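Long-range contact in pre-crRNA processing endonuclease (Streptococcus mutans, PDB 4R0J), which probably cleaves precursor CRISPR RNA as a Cas5 endonuclease of the type I-C antiviral defence system: residues R9-R14 with F103-N108. Residues are numbered along the deposited sequence; the frame is centred on the assembly and turned at random. Where two conformers were deposited one is given.
Sequences RNFYAR and FHFIWN
Phe11 and Phe103 form an antiparallel hydrogen-bonded pair where strand 11-17 starts beside strand 97-107. Phe11 N to Phe103 O is short, 2.7 Å, and almost linear (175° at the hydrogen); the return bond, Phe103 N to Phe11 O, measures 3.1 Å. The short segments' axes run at 133°, well off strict antiparallel; backbone bonding still continues on both sides, Ala13 with Val101 and Phe105 with Ser8.

Both phenylalanines project from the same face of the sheet, toward helix 120-132, where Met127 and Ile131 pack on them. Phe103 CG sits between its backbone N and carbonyl carbon (chi1 68°), which brings the ring against Phe11, whose CB lies over one ring face, 3.8 Å from the centroid, a CH-pi contact. The near-parallel rings are displaced laterally, so Phe11 CB rather than its ring covers Phe103. Ala13 CB meets the Phe103 ring edge at CE1, while Phe11 CE2 touches Phe105 CE2 at 3.8 Å.

On the opposite face, the side chains of Asn10 and His104 lie side by side, bridged by a water that donates to Asn10 OD1 (2.8 Å) and lies in the imidazole plane, 2.9 Å from His104 ND1. Asn10 OD1 also accepts from Arg7.

This pairing of adjacent inner strands in the RAMP-like Cas5 sheet is thus two-sided: aromatic and apolar against the helix, polar and water-mediated on the other face, where the water gives buried His104 ND1 a hydrogen-bonding partner.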
loop_
_atom_site.group_PDB
_atom_site.type_symbol
_atom_site.label_atom_id
_atom_site.label_comp_id
_atom_site.label_asym_id
_atom_site.label_seq_id
_atom_site.Cartn_x
_atom_site.Cartn_y
_atom_site.Cartn_z
ATOM N N ARG A 9 16.901 3.450 -1.520
ATOM C CA ARG A 9 16.825 2.357 -2.473
ATOM C C ARG A 9 15.385 1.844 -2.554
ATOM O O ARG A 9 14.547 2.112 -1.698
ATOM C CB ARG A 9 17.788 1.226 -2.102
ATOM C CG ARG A 9 17.365 0.398 -0.901
ATOM C CD ARG A 9 18.290 -0.792 -0.724
ATOM N NE ARG A 9 17.901 -1.668 0.380
ATOM C CZ ARG A 9 17.020 -2.662 0.285
ATOM N NH1 ARG A 9 16.400 -2.913 -0.866
ATOM N NH2 ARG A 9 16.753 -3.407 1.349
ATOM N N ASN A 10 15.072 1.155 -3.652
ATOM C CA ASN A 10 13.760 0.539 -3.730
ATOM C C ASN A 10 13.761 -0.620 -2.746
ATOM O O ASN A 10 14.752 -1.359 -2.648
ATOM C CB ASN A 10 13.477 0.015 -5.141
ATOM C CG ASN A 10 13.056 1.111 -6.098
ATOM O OD1 ASN A 10 12.246 1.974 -5.755
ATOM N ND2 ASN A 10 13.600 1.078 -7.312
ATOM N N PHE A 11 12.665 -0.771 -2.019
ATOM C CA PHE A 11 12.470 -1.902 -1.136
ATOM C C PHE A 11 11.340 -2.741 -1.681
ATOM O O PHE A 11 10.425 -2.221 -2.330
ATOM C CB PHE A 11 12.094 -1.429 0.266
ATOM C CG PHE A 11 13.217 -0.756 0.990
ATOM C CD1 PHE A 11 14.186 -1.502 1.636
ATOM C CD2 PHE A 11 13.310 0.627 1.022
ATOM C CE1 PHE A 11 15.233 -0.879 2.312
ATOM C CE2 PHE A 11 14.349 1.254 1.700
ATOM C CZ PHE A 11 15.315 0.499 2.338
ATOM N N TYR A 12 11.391 -4.034 -1.391
ATOM C CA TYR A 12 10.355 -4.950 -1.846
ATOM C C TYR A 12 9.853 -5.813 -0.701
ATOM O O TYR A 12 10.639 -6.472 -0.015
ATOM C CB TYR A 12 10.889 -5.835 -2.974
ATOM C CG TYR A 12 11.499 -5.054 -4.118
ATOM C CD1 TYR A 12 12.825 -4.654 -4.076
ATOM C CD2 TYR A 12 10.745 -4.706 -5.234
ATOM C CE1 TYR A 12 13.390 -3.937 -5.107
ATOM C CE2 TYR A 12 11.307 -3.985 -6.280
ATOM C CZ TYR A 12 12.626 -3.600 -6.204
ATOM O OH TYR A 12 13.206 -2.882 -7.215
ATOM N N ALA A 13 8.539 -5.832 -0.532
ATOM C CA ALA A 13 7.901 -6.593 0.530
ATOM C C ALA A 13 6.804 -7.474 -0.031
ATOM O O ALA A 13 6.073 -7.077 -0.939
ATOM C CB ALA A 13 7.323 -5.658 1.571
ATOM N N ARG A 14 6.700 -8.676 0.515
ATOM C CA ARG A 14 5.568 -9.548 0.232
ATOM C C ARG A 14 4.605 -9.536 1.426
ATOM O O ARG A 14 5.014 -9.731 2.570
ATOM C CB ARG A 14 6.049 -10.964 -0.086
ATOM C CG ARG A 14 4.923 -11.967 -0.213
ATOM C CD ARG A 14 5.417 -13.300 -0.718
ATOM N NE ARG A 14 6.533 -13.799 0.070
ATOM C CZ ARG A 14 7.454 -14.639 -0.395
ATOM N NH1 ARG A 14 7.390 -15.073 -1.651
ATOM N NH2 ARG A 14 8.443 -15.044 0.394
ATOM N N PHE A 103 8.455 0.027 -2.978
ATOM C CA PHE A 103 8.358 1.328 -2.340
ATOM C C PHE A 103 9.740 1.858 -1.997
ATOM O O PHE A 103 10.741 1.137 -2.059
ATOM C CB PHE A 103 7.470 1.268 -1.084
ATOM C CG PHE A 103 8.060 0.478 0.048
ATOM C CD1 PHE A 103 7.987 -0.906 0.064
ATOM C CD2 PHE A 103 8.691 1.129 1.102
ATOM C CE1 PHE A 103 8.534 -1.630 1.118
ATOM C CE2 PHE A 103 9.240 0.409 2.157
ATOM C CZ PHE A 103 9.155 -0.967 2.166
ATOM N N HIS A 104 9.783 3.132 -1.637
ATOM C CA HIS A 104 11.024 3.759 -1.221
ATOM C C HIS A 104 10.619 4.848 -0.260
ATOM O O HIS A 104 9.430 5.089 -0.070
ATOM C CB HIS A 104 11.767 4.357 -2.418
ATOM C CG HIS A 104 11.027 5.466 -3.108
ATOM N ND1 HIS A 104 10.158 5.244 -4.158
ATOM C CD2 HIS A 104 11.041 6.806 -2.906
ATOM C CE1 HIS A 104 9.664 6.402 -4.567
ATOM N NE2 HIS A 104 10.186 7.366 -3.826
ATOM N N PHE A 105 11.601 5.495 0.360
ATOM C CA PHE A 105 11.279 6.670 1.161
ATOM C C PHE A 105 12.091 7.888 0.746
ATOM O O PHE A 105 13.133 7.773 0.090
ATOM C CB PHE A 105 11.357 6.412 2.681
ATOM C CG PHE A 105 12.717 6.001 3.194
ATOM C CD1 PHE A 105 13.690 6.954 3.507
ATOM C CD2 PHE A 105 12.999 4.665 3.448
ATOM C CE1 PHE A 105 14.934 6.576 4.015
ATOM C CE2 PHE A 105 14.230 4.280 3.961
ATOM C CZ PHE A 105 15.201 5.240 4.253
ATOM N N ILE A 106 11.552 9.054 1.086
ATOM C CA ILE A 106 12.188 10.328 0.819
ATOM C C ILE A 106 12.094 11.113 2.125
ATOM O O ILE A 106 11.325 10.746 3.011
ATOM C CB ILE A 106 11.442 11.099 -0.282
ATOM C CG1 ILE A 106 9.994 11.359 0.137
ATOM C CG2 ILE A 106 11.480 10.318 -1.629
ATOM C CD1 ILE A 106 9.233 12.280 -0.815
ATOM N N TRP A 107 12.842 12.200 2.233
ATOM C CA TRP A 107 12.746 13.034 3.430
ATOM C C TRP A 107 11.429 13.806 3.404
ATOM O O TRP A 107 10.972 14.244 2.350
ATOM C CB TRP A 107 13.933 14.000 3.546
ATOM C CG TRP A 107 15.284 13.337 3.601
ATOM C CD1 TRP A 107 16.406 13.719 2.930
ATOM C CD2 TRP A 107 15.648 12.171 4.355
ATOM N NE1 TRP A 107 17.451 12.875 3.223
ATOM C CE2 TRP A 107 17.008 11.905 4.087
ATOM C CE3 TRP A 107 14.953 11.318 5.225
ATOM C CZ2 TRP A 107 17.694 10.837 4.665
ATOM C CZ3 TRP A 107 15.633 10.256 5.798
ATOM C CH2 TRP A 107 16.989 10.024 5.514
ATOM N N ASN A 108 10.821 13.968 4.571
ATOM C CA ASN A 108 9.538 14.640 4.687
ATOM C C ASN A 108 9.722 16.157 4.643
ATOM O O ASN A 108 10.176 16.759 5.608
ATOM C CB ASN A 108 8.873 14.199 5.995
ATOM C CG ASN A 108 7.488 14.781 6.189
ATOM O OD1 ASN A 108 7.044 15.655 5.441
ATOM N ND2 ASN A 108 6.796 14.301 7.221
HETATM O O HOH W 1 9.623 2.616 -5.135
#